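Local coordinates for protein putative glucoamylase (Bacteroides uniformis, PDB 4GL3) that probably hydrolyses glycosidic bonds in glucose-containing saccharides, as a putative glucoamylase belonging to the six-hairpin glycosidase clan, at residues A[284-289]-A[301-306]; A[297-302]-A[340-345]; A[328-333]-A[382-387]. All coordinates share one frame; numbering follows the deposited sequence.

Overall arrangement
The three interactions show how a chain is tied from its periphery inward. Interactions 1 and 2, with centres about 10 Å apart, share W301 and G302: the loop that follows helix 271-288 packs against helix 337-349 and back on helix 271-288. Both lie about 19 to 20 Å from the centre of the chain. Interaction 3 is deeper, about 9 Å from that centre. Helix 326-331 connects it to the others, with A328 CB 3.3 Å from G302 C and A329 O 2.7 Å from S340 OG, a probable hydrogen bond. The side chain of P383 is about 13 Å from a bound di(hydroxyethyl)ether, too far for direct contact.

Interaction 1. Residues A[284-289]-A[301-306]; sequences AYCIDN and WGLTAS
C286 turns SG anti to its carbonyl carbon (chi1 -68°), and this rotation aims the sulfur from the last turns of helix 271-288 at the backbone of the returning loop. W301 answers with CG in the crowded position between backbone N and carbonyl carbon (chi1 62°), which carries the indole away from C286 and back along the same helix, toward T279 and R283, while its CB stays against C286. The two beta carbons meet, C286 CB to W301 CB, at 3.6 Å.

The one hydrogen bond across the contact is nearly straight: G302 N donates to C286 SG over 3.6 Å, with an angle of 174° at the hydrogen. The backbone of G302 adopts angles at which a beta carbon would press on the carbonyl oxygen of W301, a conformation that calls for glycine. Beyond it, L303 CG comes to the sulfur from a direction roughly perpendicular to the N-H, 3.8 Å from C286 SG, so that the sulfur touches successive residues of the loop.

L303 then reaches Y285. Its CD1 methyl approaches the ring obliquely, 3.6 Å from both Y285 CD2 and Y285 CE2, and the two side chains cross at about a right angle. The hydroxyl of Y285 is held by D320, while N282, one turn back on the helix, accepts from the L303 backbone N-H.

The arrangement is a buried packing of the last turns of helix 271-288 on the loop that doubles back toward strand 305-306, in a putative glucoamylase of the six-hairpin clan.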
ATOM      1  N   ALA A 284     -19.700  -4.371   8.058  1.00 40.47           N
ATOM      2  CA  ALA A 284     -21.148  -4.306   8.314  1.00 36.29           C
ATOM      3  C   ALA A 284     -21.924  -4.389   7.000  1.00 37.54           C
ATOM      4  O   ALA A 284     -22.976  -5.043   6.941  1.00 39.38           O
ATOM      5  CB  ALA A 284     -21.562  -3.048   9.115  1.00 33.90           C
ATOM      6  N   TYR A 285     -21.410  -3.742   5.946  1.00 37.94           N
ATOM      7  CA  TYR A 285     -22.049  -3.839   4.639  1.00 37.31           C
ATOM      8  C   TYR A 285     -22.140  -5.321   4.222  1.00 40.21           C
ATOM      9  O   TYR A 285     -23.200  -5.793   3.769  1.00 40.59           O
ATOM     10  CB  TYR A 285     -21.354  -3.006   3.553  1.00 36.49           C
ATOM     11  CG  TYR A 285     -21.926  -3.284   2.181  1.00 37.27           C
ATOM     12  CD1 TYR A 285     -23.035  -2.611   1.725  1.00 41.13           C
ATOM     13  CD2 TYR A 285     -21.410  -4.288   1.397  1.00 39.68           C
ATOM     14  CE1 TYR A 285     -23.582  -2.873   0.479  1.00 44.12           C
ATOM     15  CE2 TYR A 285     -21.958  -4.589   0.172  1.00 42.21           C
ATOM     16  CZ  TYR A 285     -23.038  -3.874  -0.290  1.00 43.24           C
ATOM     17  OH  TYR A 285     -23.589  -4.190  -1.501  1.00 36.99           O
ATOM     18  N   CYS A 286     -21.051  -6.050   4.412  1.00 37.15           N
ATOM     19  CA  CYS A 286     -21.010  -7.435   3.973  1.00 38.58           C
ATOM     20  C   CYS A 286     -21.958  -8.293   4.759  1.00 38.52           C
ATOM     21  O   CYS A 286     -22.614  -9.201   4.195  1.00 43.44           O
ATOM     22  CB  CYS A 286     -19.570  -7.951   4.019  1.00 37.59           C
ATOM     23  SG  CYS A 286     -18.478  -7.156   2.775  1.00 39.40           S
ATOM     24  N   ILE A 287     -22.074  -8.004   6.054  1.00 38.67           N
ATOM     25  CA  ILE A 287     -23.007  -8.740   6.898  1.00 41.44           C
ATOM     26  C   ILE A 287     -24.437  -8.393   6.504  1.00 46.04           C
ATOM     27  O   ILE A 287     -25.272  -9.275   6.413  1.00 45.95           O
ATOM     28  CB  ILE A 287     -22.770  -8.486   8.411  1.00 40.79           C
ATOM     29  CG1 ILE A 287     -21.389  -9.030   8.816  1.00 41.28           C
ATOM     30  CG2 ILE A 287     -23.890  -9.094   9.258  1.00 38.19           C
ATOM     31  CD1 ILE A 287     -20.947  -8.602  10.200  1.00 40.74           C
ATOM     32  N   ASP A 288     -24.721  -7.115   6.258  1.00 48.16           N
ATOM     33  CA  ASP A 288     -26.042  -6.722   5.747  1.00 50.59           C
ATOM     34  C   ASP A 288     -26.369  -7.458   4.431  1.00 47.85           C
ATOM     35  O   ASP A 288     -27.475  -7.930   4.256  1.00 45.63           O
ATOM     36  CB  ASP A 288     -26.116  -5.208   5.513  1.00 49.36           C
ATOM     37  CG  ASP A 288     -27.532  -4.740   5.218  1.00 53.16           C
ATOM     38  OD1 ASP A 288     -28.450  -5.154   5.936  1.00 52.32           O
ATOM     39  OD2 ASP A 288     -27.726  -3.972   4.267  1.00 60.43           O
ATOM     40  N   ASN A 289     -25.384  -7.558   3.527  1.00 46.15           N
ATOM     41  CA  ASN A 289     -25.524  -8.274   2.248  1.00 44.77           C
ATOM     42  C   ASN A 289     -26.784  -7.864   1.491  1.00 44.56           C
ATOM     43  O   ASN A 289     -27.623  -8.698   1.164  1.00 44.44           O
ATOM     44  CB  ASN A 289     -25.523  -9.788   2.483  1.00 46.01           C
ATOM     45  CG  ASN A 289     -25.352 -10.593   1.197  1.00 43.15           C
ATOM     46  OD1 ASN A 289     -24.913 -10.089   0.168  1.00 41.62           O
ATOM     47  ND2 ASN A 289     -25.682 -11.858   1.272  1.00 41.41           N
ATOM     48  N   TRP A 301     -16.001 -11.383   4.573  1.00 39.15           N
ATOM     49  CA  TRP A 301     -16.186  -9.952   4.337  1.00 36.30           C
ATOM     50  C   TRP A 301     -14.912  -9.352   3.804  1.00 34.61           C
ATOM     51  O   TRP A 301     -13.835  -9.949   3.934  1.00 32.92           O
ATOM     52  CB  TRP A 301     -16.574  -9.218   5.624  1.00 34.93           C
ATOM     53  CG  TRP A 301     -15.558  -9.255   6.740  1.00 34.40           C
ATOM     54  CD1 TRP A 301     -15.394 -10.248   7.660  1.00 35.93           C
ATOM     55  CD2 TRP A 301     -14.582  -8.239   7.077  1.00 32.36           C
ATOM     56  NE1 TRP A 301     -14.379  -9.924   8.541  1.00 34.16           N
ATOM     57  CE2 TRP A 301     -13.863  -8.705   8.202  1.00 32.92           C
ATOM     58  CE3 TRP A 301     -14.236  -7.006   6.528  1.00 33.52           C
ATOM     59  CZ2 TRP A 301     -12.849  -7.971   8.792  1.00 32.85           C
ATOM     60  CZ3 TRP A 301     -13.222  -6.290   7.101  1.00 32.20           C
ATOM     61  CH2 TRP A 301     -12.537  -6.771   8.222  1.00 31.86           C
ATOM     62  N   GLY A 302     -15.057  -8.166   3.208  1.00 34.08           N
ATOM     63  CA  GLY A 302     -13.935  -7.355   2.763  1.00 32.10           C
ATOM     64  C   GLY A 302     -14.052  -7.062   1.284  1.00 34.91           C
ATOM     65  O   GLY A 302     -13.782  -7.933   0.448  1.00 30.73           O
ATOM     66  N   LEU A 303     -14.437  -5.823   0.965  1.00 32.91           N
ATOM     67  CA  LEU A 303     -14.541  -5.340  -0.421  1.00 29.97           C
ATOM     68  C   LEU A 303     -13.478  -4.270  -0.736  1.00 27.87           C
ATOM     69  O   LEU A 303     -13.361  -3.242  -0.047  1.00 30.81           O
ATOM     70  CB  LEU A 303     -15.944  -4.762  -0.661  1.00 32.53           C
ATOM     71  CG  LEU A 303     -17.143  -5.689  -0.439  1.00 37.08           C
ATOM     72  CD1 LEU A 303     -18.446  -4.903  -0.570  1.00 34.88           C
ATOM     73  CD2 LEU A 303     -17.095  -6.881  -1.387  1.00 35.79           C
ATOM     74  N   THR A 304     -12.698  -4.536  -1.783  1.00 26.11           N
ATOM     75  CA  THR A 304     -11.693  -3.618  -2.281  1.00 26.07           C
ATOM     76  C   THR A 304     -11.404  -3.914  -3.776  1.00 26.39           C
ATOM     77  O   THR A 304     -11.909  -4.892  -4.348  1.00 27.99           O
ATOM     78  CB  THR A 304     -10.427  -3.722  -1.437  1.00 26.29           C
ATOM     79  OG1 THR A 304      -9.579  -2.612  -1.701  1.00 30.18           O
ATOM     80  CG2 THR A 304      -9.642  -5.047  -1.706  1.00 24.81           C
ATOM     81  N   ALA A 305     -10.592  -3.061  -4.392  1.00 25.23           N
ATOM     82  CA  ALA A 305     -10.167  -3.240  -5.787  1.00 27.27           C
ATOM     83  C   ALA A 305      -9.393  -4.541  -5.968  1.00 26.57           C
ATOM     84  O   ALA A 305      -8.448  -4.832  -5.207  1.00 29.49           O
ATOM     85  CB  ALA A 305      -9.312  -2.042  -6.286  1.00 22.38           C
ATOM     86  N   SER A 306      -9.754  -5.286  -7.003  1.00 28.06           N
ATOM     87  CA  SER A 306      -9.063  -6.527  -7.310  1.00 31.07           C
ATOM     88  C   SER A 306      -9.540  -7.114  -8.631  1.00 33.80           C
ATOM     89  O   SER A 306     -10.493  -6.608  -9.231  1.00 29.24           O
ATOM     90  CB  SER A 306      -9.356  -7.529  -6.182  1.00 29.80           C
ATOM     91  OG  SER A 306     -10.696  -7.969  -6.211  1.00 29.74           O
TER

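Interaction 2. Residues A[297-302]-A[340-345]; sequences GEKCWG and SLEAMR
The indole of W301 meets S340 at its edge: S340 N lies in the ring plane, 3.9 Å from W301 CZ2. A343 CB approaches the pyrrole side obliquely, 3.9 Å from W301 NE1. That N-H is bonded to Y339 O, and the S340 hydroxyl, which also lies near the edge of the indole, finds its main partner in A329 O on helix 326-331.

The other flat groups are the carboxylates of E298 and E342, their planes 70° apart. E298 OE1 and E342 OE2, both acidic oxygens, are 4.2 Å apart, close enough that they would be expected to repel. E342 extends from helix 337-349 with CG anti to its backbone N (chi1 -175°), reaching across to the loop. There K299, its chain bent at the last torsion, crosses it at about a right angle and brings NZ to E342 OE2 at 3.1 Å, a salt bridge on the anti lone pair of that oxygen.

Three waters bridge the segments around E342. One molecule lies 2.9 Å from E342 OE1 and also near E298 O; a second, 2.6 Å from E342 OE1, is near E298 OE1. A third donates to E342 O and is only weakly engaged by K299 NZ. Beside the salt bridge the backbones touch directly, A343 CA pointing its hydrogen at K299 O over 3.4 Å with an angle of 159°.

An alanine in place of E342, lacking the carboxylate, would probably leave K299 NZ without its charged mate and the two waters at OE1 without that anchor.

Chemically, a close-packed base of indole, methyl and backbone underlies a hydrated outer part, where the lysine would be expected to offset part of the repulsion between the two glutamates.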
ATOM      1  N   GLY A 297     -20.749 -12.440   4.911  1.00 40.67           N
ATOM      2  CA  GLY A 297     -21.038 -12.637   6.356  1.00 43.31           C
ATOM      3  C   GLY A 297     -19.867 -12.319   7.264  1.00 42.80           C
ATOM      4  O   GLY A 297     -18.859 -11.767   6.830  1.00 41.83           O
ATOM      5  N   GLU A 298     -20.003 -12.693   8.526  1.00 44.41           N
ATOM      6  CA  GLU A 298     -18.979 -12.449   9.540  1.00 47.11           C
ATOM      7  C   GLU A 298     -17.671 -13.143   9.214  1.00 43.39           C
ATOM      8  O   GLU A 298     -16.614 -12.647   9.565  1.00 48.21           O
ATOM      9  CB  GLU A 298     -19.471 -12.937  10.908  1.00 48.60           C
ATOM     10  CG  GLU A 298     -20.658 -12.118  11.387  1.00 58.24           C
ATOM     11  CD  GLU A 298     -21.213 -12.592  12.705  1.00 74.24           C
ATOM     12  OE1 GLU A 298     -20.513 -13.374  13.386  1.00 72.31           O
ATOM     13  OE2 GLU A 298     -22.343 -12.171  13.049  1.00 71.22           O
ATOM     14  N   LYS A 299     -17.760 -14.294   8.561  1.00 44.70           N
ATOM     15  CA  LYS A 299     -16.584 -15.089   8.224  1.00 45.95           C
ATOM     16  C   LYS A 299     -16.037 -14.680   6.882  1.00 45.81           C
ATOM     17  O   LYS A 299     -14.918 -14.997   6.556  1.00 49.03           O
ATOM     18  CB  LYS A 299     -16.967 -16.570   8.199  1.00 51.77           C
ATOM     19  CG  LYS A 299     -17.387 -17.063   9.571  1.00 52.49           C
ATOM     20  CD  LYS A 299     -17.100 -18.537   9.775  1.00 61.31           C
ATOM     21  CE  LYS A 299     -17.296 -18.929  11.237  1.00 68.53           C
ATOM     22  NZ  LYS A 299     -16.581 -17.965  12.136  1.00 65.75           N
ATOM     23  N   CYS A 300     -16.831 -13.955   6.111  1.00 44.28           N
ATOM     24  CA  CYS A 300     -16.537 -13.730   4.724  1.00 42.44           C
ATOM     25  C   CYS A 300     -16.940 -12.302   4.346  1.00 41.06           C
ATOM     26  O   CYS A 300     -18.069 -12.048   3.921  1.00 39.51           O
ATOM     27  CB  CYS A 300     -17.287 -14.776   3.917  1.00 48.24           C
ATOM     28  SG  CYS A 300     -16.805 -14.812   2.207  1.00 51.30           S
ATOM     29  N   TRP A 301     -16.001 -11.383   4.573  1.00 39.15           N
ATOM     30  CA  TRP A 301     -16.186  -9.952   4.337  1.00 36.30           C
ATOM     31  C   TRP A 301     -14.912  -9.352   3.804  1.00 34.61           C
ATOM     32  O   TRP A 301     -13.835  -9.949   3.934  1.00 32.92           O
ATOM     33  CB  TRP A 301     -16.574  -9.218   5.624  1.00 34.93           C
ATOM     34  CG  TRP A 301     -15.558  -9.255   6.740  1.00 34.40           C
ATOM     35  CD1 TRP A 301     -15.394 -10.248   7.660  1.00 35.93           C
ATOM     36  CD2 TRP A 301     -14.582  -8.239   7.077  1.00 32.36           C
ATOM     37  NE1 TRP A 301     -14.379  -9.924   8.541  1.00 34.16           N
ATOM     38  CE2 TRP A 301     -13.863  -8.705   8.202  1.00 32.92           C
ATOM     39  CE3 TRP A 301     -14.236  -7.006   6.528  1.00 33.52           C
ATOM     40  CZ2 TRP A 301     -12.849  -7.971   8.792  1.00 32.85           C
ATOM     41  CZ3 TRP A 301     -13.222  -6.290   7.101  1.00 32.20           C
ATOM     42  CH2 TRP A 301     -12.537  -6.771   8.222  1.00 31.86           C
ATOM     43  N   GLY A 302     -15.057  -8.166   3.208  1.00 34.08           N
ATOM     44  CA  GLY A 302     -13.935  -7.355   2.763  1.00 32.10           C
ATOM     45  C   GLY A 302     -14.052  -7.062   1.284  1.00 34.91           C
ATOM     46  O   GLY A 302     -13.782  -7.933   0.448  1.00 30.73           O
ATOM     47  N   SER A 340     -10.693  -9.764  11.544  1.00 36.93           N
ATOM     48  CA  SER A 340      -9.781 -10.113  10.474  1.00 35.79           C
ATOM     49  C   SER A 340      -9.256 -11.521  10.659  1.00 38.18           C
ATOM     50  O   SER A 340      -9.169 -12.258   9.684  1.00 35.46           O
ATOM     51  CB  SER A 340      -8.627  -9.129  10.368  1.00 36.38           C
ATOM     52  OG  SER A 340      -9.115  -7.817  10.050  1.00 42.90           O
ATOM     53  N   LEU A 341      -8.910 -11.907  11.890  1.00 37.39           N
ATOM     54  CA  LEU A 341      -8.508 -13.285  12.147  1.00 38.42           C
ATOM     55  C   LEU A 341      -9.621 -14.310  11.827  1.00 38.71           C
ATOM     56  O   LEU A 341      -9.331 -15.439  11.416  1.00 40.10           O
ATOM     57  CB  LEU A 341      -7.961 -13.454  13.587  1.00 43.01           C
ATOM     58  CG  LEU A 341      -6.556 -12.857  13.765  1.00 40.50           C
ATOM     59  CD1 LEU A 341      -6.237 -12.568  15.233  1.00 44.31           C
ATOM     60  CD2 LEU A 341      -5.511 -13.770  13.139  1.00 41.29           C
ATOM     61  N   GLU A 342     -10.878 -13.929  12.032  1.00 37.80           N
ATOM     62  CA  GLU A 342     -12.023 -14.802  11.738  1.00 39.69           C
ATOM     63  C   GLU A 342     -12.097 -15.071  10.201  1.00 37.41           C
ATOM     64  O   GLU A 342     -12.288 -16.213   9.750  1.00 36.26           O
ATOM     65  CB  GLU A 342     -13.309 -14.134  12.239  1.00 42.05           C
ATOM     66  CG  GLU A 342     -14.574 -14.947  12.128  1.00 49.43           C
ATOM     67  CD  GLU A 342     -15.726 -14.353  12.944  1.00 51.06           C
ATOM     68  OE1 GLU A 342     -15.665 -13.162  13.352  1.00 51.09           O
ATOM     69  OE2 GLU A 342     -16.700 -15.088  13.198  1.00 63.49           O
ATOM     70  N   ALA A 343     -11.909 -14.018   9.415  1.00 36.01           N
ATOM     71  CA  ALA A 343     -11.933 -14.110   7.950  1.00 36.48           C
ATOM     72  C   ALA A 343     -10.727 -14.913   7.469  1.00 36.85           C
ATOM     73  O   ALA A 343     -10.852 -15.765   6.591  1.00 36.84           O
ATOM     74  CB  ALA A 343     -11.927 -12.706   7.328  1.00 29.15           C
HETATM   75  N   MSE A 344      -9.568 -14.657   8.075  1.00 37.39           N
HETATM   76  CA  MSE A 344      -8.341 -15.371   7.730  1.00 36.29           C
HETATM   77  C   MSE A 344      -8.510 -16.874   7.901  1.00 36.09           C
HETATM   78  O   MSE A 344      -8.131 -17.660   7.035  1.00 34.90           O
HETATM   79  CB  MSE A 344      -7.173 -14.894   8.584  1.00 34.53           C
HETATM   80  CG  MSE A 344      -5.792 -15.294   8.036  1.00 35.19           C
HETATM   81 SE   MSE A 344      -4.308 -14.770   9.247  0.75 33.91          SE
HETATM   82  CE  MSE A 344      -4.520 -12.856   9.202  1.00 32.26           C
ATOM     83  N   ARG A 345      -9.086 -17.281   9.023  1.00 37.90           N
ATOM     84  CA  ARG A 345      -9.221 -18.689   9.316  1.00 39.79           C
ATOM     85  C   ARG A 345     -10.233 -19.339   8.372  1.00 39.44           C
ATOM     86  O   ARG A 345     -10.045 -20.492   7.968  1.00 39.60           O
ATOM     87  CB  ARG A 345      -9.606 -18.923  10.787  1.00 41.60           C
ATOM     88  CG  ARG A 345      -9.553 -20.385  11.225  1.00 42.47           C
ATOM     89  CD  ARG A 345      -9.680 -20.515  12.745  1.00 45.62           C
ATOM     90  NE  ARG A 345      -8.526 -19.936  13.435  1.00 45.93           N
ATOM     91  CZ  ARG A 345      -7.361 -20.557  13.626  1.00 46.06           C
ATOM     92  NH1 ARG A 345      -7.178 -21.806  13.188  1.00 42.52           N
ATOM     93  NH2 ARG A 345      -6.374 -19.922  14.262  1.00 41.77           N
TER
HETATM   94  O   HOH W   1     -16.030 -10.932  11.476  1.00 39.00           O
HETATM   95  O   HOH W   2     -17.901 -12.045  14.004  1.00 48.39           O
HETATM   96  O   HOH W   3     -13.292 -18.303  10.999  1.00 41.43           O

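Interaction 3. Residues A[328-333]-A[382-387]; sequences AALSSI and GPIIVM
Here S331 and its neighbours on helix 326-331 pack against P383, I384 and M387 of helix 378-393, a buried helix-to-helix contact in a chain whose main regular structure is helix, consistent with the (alpha/alpha)6 barrel of six-hairpin glycosidases. The second helix is kinked at P383, whose nitrogen has no bond to the preceding turn.

Apolar side chains meet in one pair. L330 CB faces I384 CG1 at 4.2 Å, while V22 of helix 15-27 also touches I384.

Polar atoms sit close to the opposite backbone without bonding to it. S331 turns OG anti to its carbonyl carbon (chi1 -58°) and lays it against the P383-I384 peptide, 3.1 Å from P383 C. The proline ring meets the same hydroxyl, P383 CB lying 3.3 Å from S331 OG. The angles to P383 O and I384 N are poor, and the hydroxyl is instead bonded to T327 OG1, one turn back on its own helix.

The remaining contacts set carbon against carbonyl oxygen. I333 CG2 abuts M387 O at 3.6 Å, and M19 packs on the same isoleucine. M387, a selenomethionine bent at its second and third torsions (-62° and -86°), folds round the S331 carbonyl: S331 O is 3.1 Å from M387 CB, 3.3 Å from M387 CG, and 3.8 Å from the terminal methyl, M387 CE.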
ATOM      1  N   ALA A 328      -8.559  -7.197   1.651  1.00 30.79           N
ATOM      2  CA  ALA A 328      -9.427  -6.240   2.382  1.00 29.92           C
ATOM      3  C   ALA A 328      -9.430  -6.550   3.888  1.00 30.25           C
ATOM      4  O   ALA A 328      -8.916  -5.750   4.688  1.00 31.43           O
ATOM      5  CB  ALA A 328     -10.874  -6.221   1.823  1.00 27.81           C
ATOM      6  N   ALA A 329      -9.982  -7.698   4.271  1.00 31.16           N
ATOM      7  CA  ALA A 329     -10.056  -8.065   5.690  1.00 32.29           C
ATOM      8  C   ALA A 329      -8.659  -8.279   6.299  1.00 33.17           C
ATOM      9  O   ALA A 329      -8.376  -7.819   7.406  1.00 34.31           O
ATOM     10  CB  ALA A 329     -10.920  -9.314   5.907  1.00 33.30           C
ATOM     11  N   LEU A 330      -7.789  -8.969   5.582  1.00 30.82           N
ATOM     12  CA  LEU A 330      -6.540  -9.428   6.164  1.00 31.61           C
ATOM     13  C   LEU A 330      -5.659  -8.240   6.488  1.00 30.65           C
ATOM     14  O   LEU A 330      -5.079  -8.157   7.587  1.00 30.58           O
ATOM     15  CB  LEU A 330      -5.834 -10.417   5.238  1.00 34.08           C
ATOM     16  CG  LEU A 330      -6.580 -11.741   4.939  1.00 35.38           C
ATOM     17  CD1 LEU A 330      -5.673 -12.722   4.232  1.00 35.66           C
ATOM     18  CD2 LEU A 330      -7.143 -12.333   6.197  1.00 34.54           C
ATOM     19  N   SER A 331      -5.583  -7.278   5.560  1.00 31.15           N
ATOM     20  CA  SER A 331      -4.698  -6.146   5.770  1.00 28.08           C
ATOM     21  C   SER A 331      -5.226  -5.102   6.774  1.00 30.14           C
ATOM     22  O   SER A 331      -4.484  -4.194   7.178  1.00 30.99           O
ATOM     23  CB  SER A 331      -4.347  -5.491   4.452  1.00 29.12           C
ATOM     24  OG  SER A 331      -3.729  -6.426   3.580  1.00 28.28           O
ATOM     25  N   SER A 332      -6.499  -5.246   7.143  1.00 28.90           N
ATOM     26  CA  SER A 332      -7.156  -4.420   8.124  1.00 30.98           C
ATOM     27  C   SER A 332      -7.017  -4.988   9.549  1.00 31.38           C
ATOM     28  O   SER A 332      -7.636  -4.456  10.481  1.00 32.57           O
ATOM     29  CB  SER A 332      -8.644  -4.241   7.741  1.00 35.31           C
ATOM     30  OG  SER A 332      -8.777  -3.250   6.711  1.00 35.62           O
ATOM     31  N   ILE A 333      -6.212  -6.049   9.697  1.00 29.81           N
ATOM     32  CA  ILE A 333      -5.957  -6.725  10.979  1.00 30.85           C
ATOM     33  C   ILE A 333      -5.596  -5.782  12.153  1.00 31.14           C
ATOM     34  O   ILE A 333      -6.141  -5.965  13.222  1.00 32.84           O
ATOM     35  CB  ILE A 333      -4.956  -7.933  10.845  1.00 29.58           C
ATOM     36  CG1 ILE A 333      -4.874  -8.758  12.162  1.00 34.40           C
ATOM     37  CG2 ILE A 333      -3.590  -7.486  10.327  1.00 27.19           C
ATOM     38  CD1 ILE A 333      -4.389 -10.201  11.966  1.00 33.77           C
ATOM     39  N   GLY A 382       1.261  -7.453  -0.833  1.00 26.36           N
ATOM     40  CA  GLY A 382       2.150  -6.709   0.013  1.00 27.25           C
ATOM     41  C   GLY A 382       1.551  -6.333   1.356  1.00 29.37           C
ATOM     42  O   GLY A 382       2.184  -6.555   2.407  1.00 29.52           O
ATOM     43  N   PRO A 383       0.349  -5.734   1.331  1.00 28.18           N
ATOM     44  CA  PRO A 383      -0.261  -5.289   2.599  1.00 29.72           C
ATOM     45  C   PRO A 383      -0.611  -6.432   3.548  1.00 27.33           C
ATOM     46  O   PRO A 383      -0.638  -6.219   4.763  1.00 28.34           O
ATOM     47  CB  PRO A 383      -1.527  -4.505   2.149  1.00 28.24           C
ATOM     48  CG  PRO A 383      -1.208  -4.049   0.729  1.00 32.09           C
ATOM     49  CD  PRO A 383      -0.372  -5.186   0.148  1.00 28.50           C
ATOM     50  N   ILE A 384      -0.861  -7.618   3.018  1.00 27.15           N
ATOM     51  CA  ILE A 384      -1.150  -8.759   3.869  1.00 28.06           C
ATOM     52  C   ILE A 384       0.064  -9.042   4.736  1.00 28.84           C
ATOM     53  O   ILE A 384      -0.090  -9.174   5.952  1.00 28.25           O
ATOM     54  CB  ILE A 384      -1.557 -10.009   3.069  1.00 29.46           C
ATOM     55  CG1 ILE A 384      -2.891  -9.770   2.353  1.00 23.64           C
ATOM     56  CG2 ILE A 384      -1.628 -11.239   3.982  1.00 29.29           C
ATOM     57  CD1 ILE A 384      -3.222 -10.858   1.309  1.00 23.31           C
ATOM     58  N   ILE A 385       1.259  -9.082   4.141  1.00 24.59           N
ATOM     59  CA  ILE A 385       2.482  -9.401   4.901  1.00 26.05           C
ATOM     60  C   ILE A 385       2.732  -8.290   5.910  1.00 27.49           C
ATOM     61  O   ILE A 385       2.968  -8.532   7.095  1.00 33.04           O
ATOM     62  CB  ILE A 385       3.759  -9.516   4.016  1.00 29.59           C
ATOM     63  CG1 ILE A 385       3.639 -10.596   2.972  1.00 33.23           C
ATOM     64  CG2 ILE A 385       4.998  -9.837   4.884  1.00 28.03           C
ATOM     65  CD1 ILE A 385       4.668 -10.488   1.853  1.00 28.93           C
ATOM     66  N   VAL A 386       2.711  -7.049   5.427  1.00 27.27           N
ATOM     67  CA  VAL A 386       3.179  -5.921   6.214  1.00 23.89           C
ATOM     68  C   VAL A 386       2.217  -5.505   7.309  1.00 26.81           C
ATOM     69  O   VAL A 386       2.644  -5.151   8.391  1.00 29.23           O
ATOM     70  CB  VAL A 386       3.538  -4.699   5.290  1.00 23.98           C
ATOM     71  CG1 VAL A 386       3.847  -3.465   6.136  1.00 23.98           C
ATOM     72  CG2 VAL A 386       4.723  -5.047   4.406  1.00 24.70           C
HETATM   73  N   MSE A 387       0.912  -5.532   7.051  1.00 29.23           N
HETATM   74  CA  MSE A 387      -0.061  -5.087   8.063  1.00 27.65           C
HETATM   75  C   MSE A 387      -0.222  -6.148   9.131  1.00 28.14           C
HETATM   76  O   MSE A 387      -0.415  -5.813  10.290  1.00 29.28           O
HETATM   77  CB  MSE A 387      -1.421  -4.703   7.434  1.00 26.53           C
HETATM   78  CG  MSE A 387      -1.337  -3.504   6.472  1.00 27.57           C
HETATM   79 SE   MSE A 387      -0.751  -1.845   7.309  0.75 27.66          SE
HETATM   80  CE  MSE A 387      -2.404  -1.115   7.996  1.00 31.83           C
TER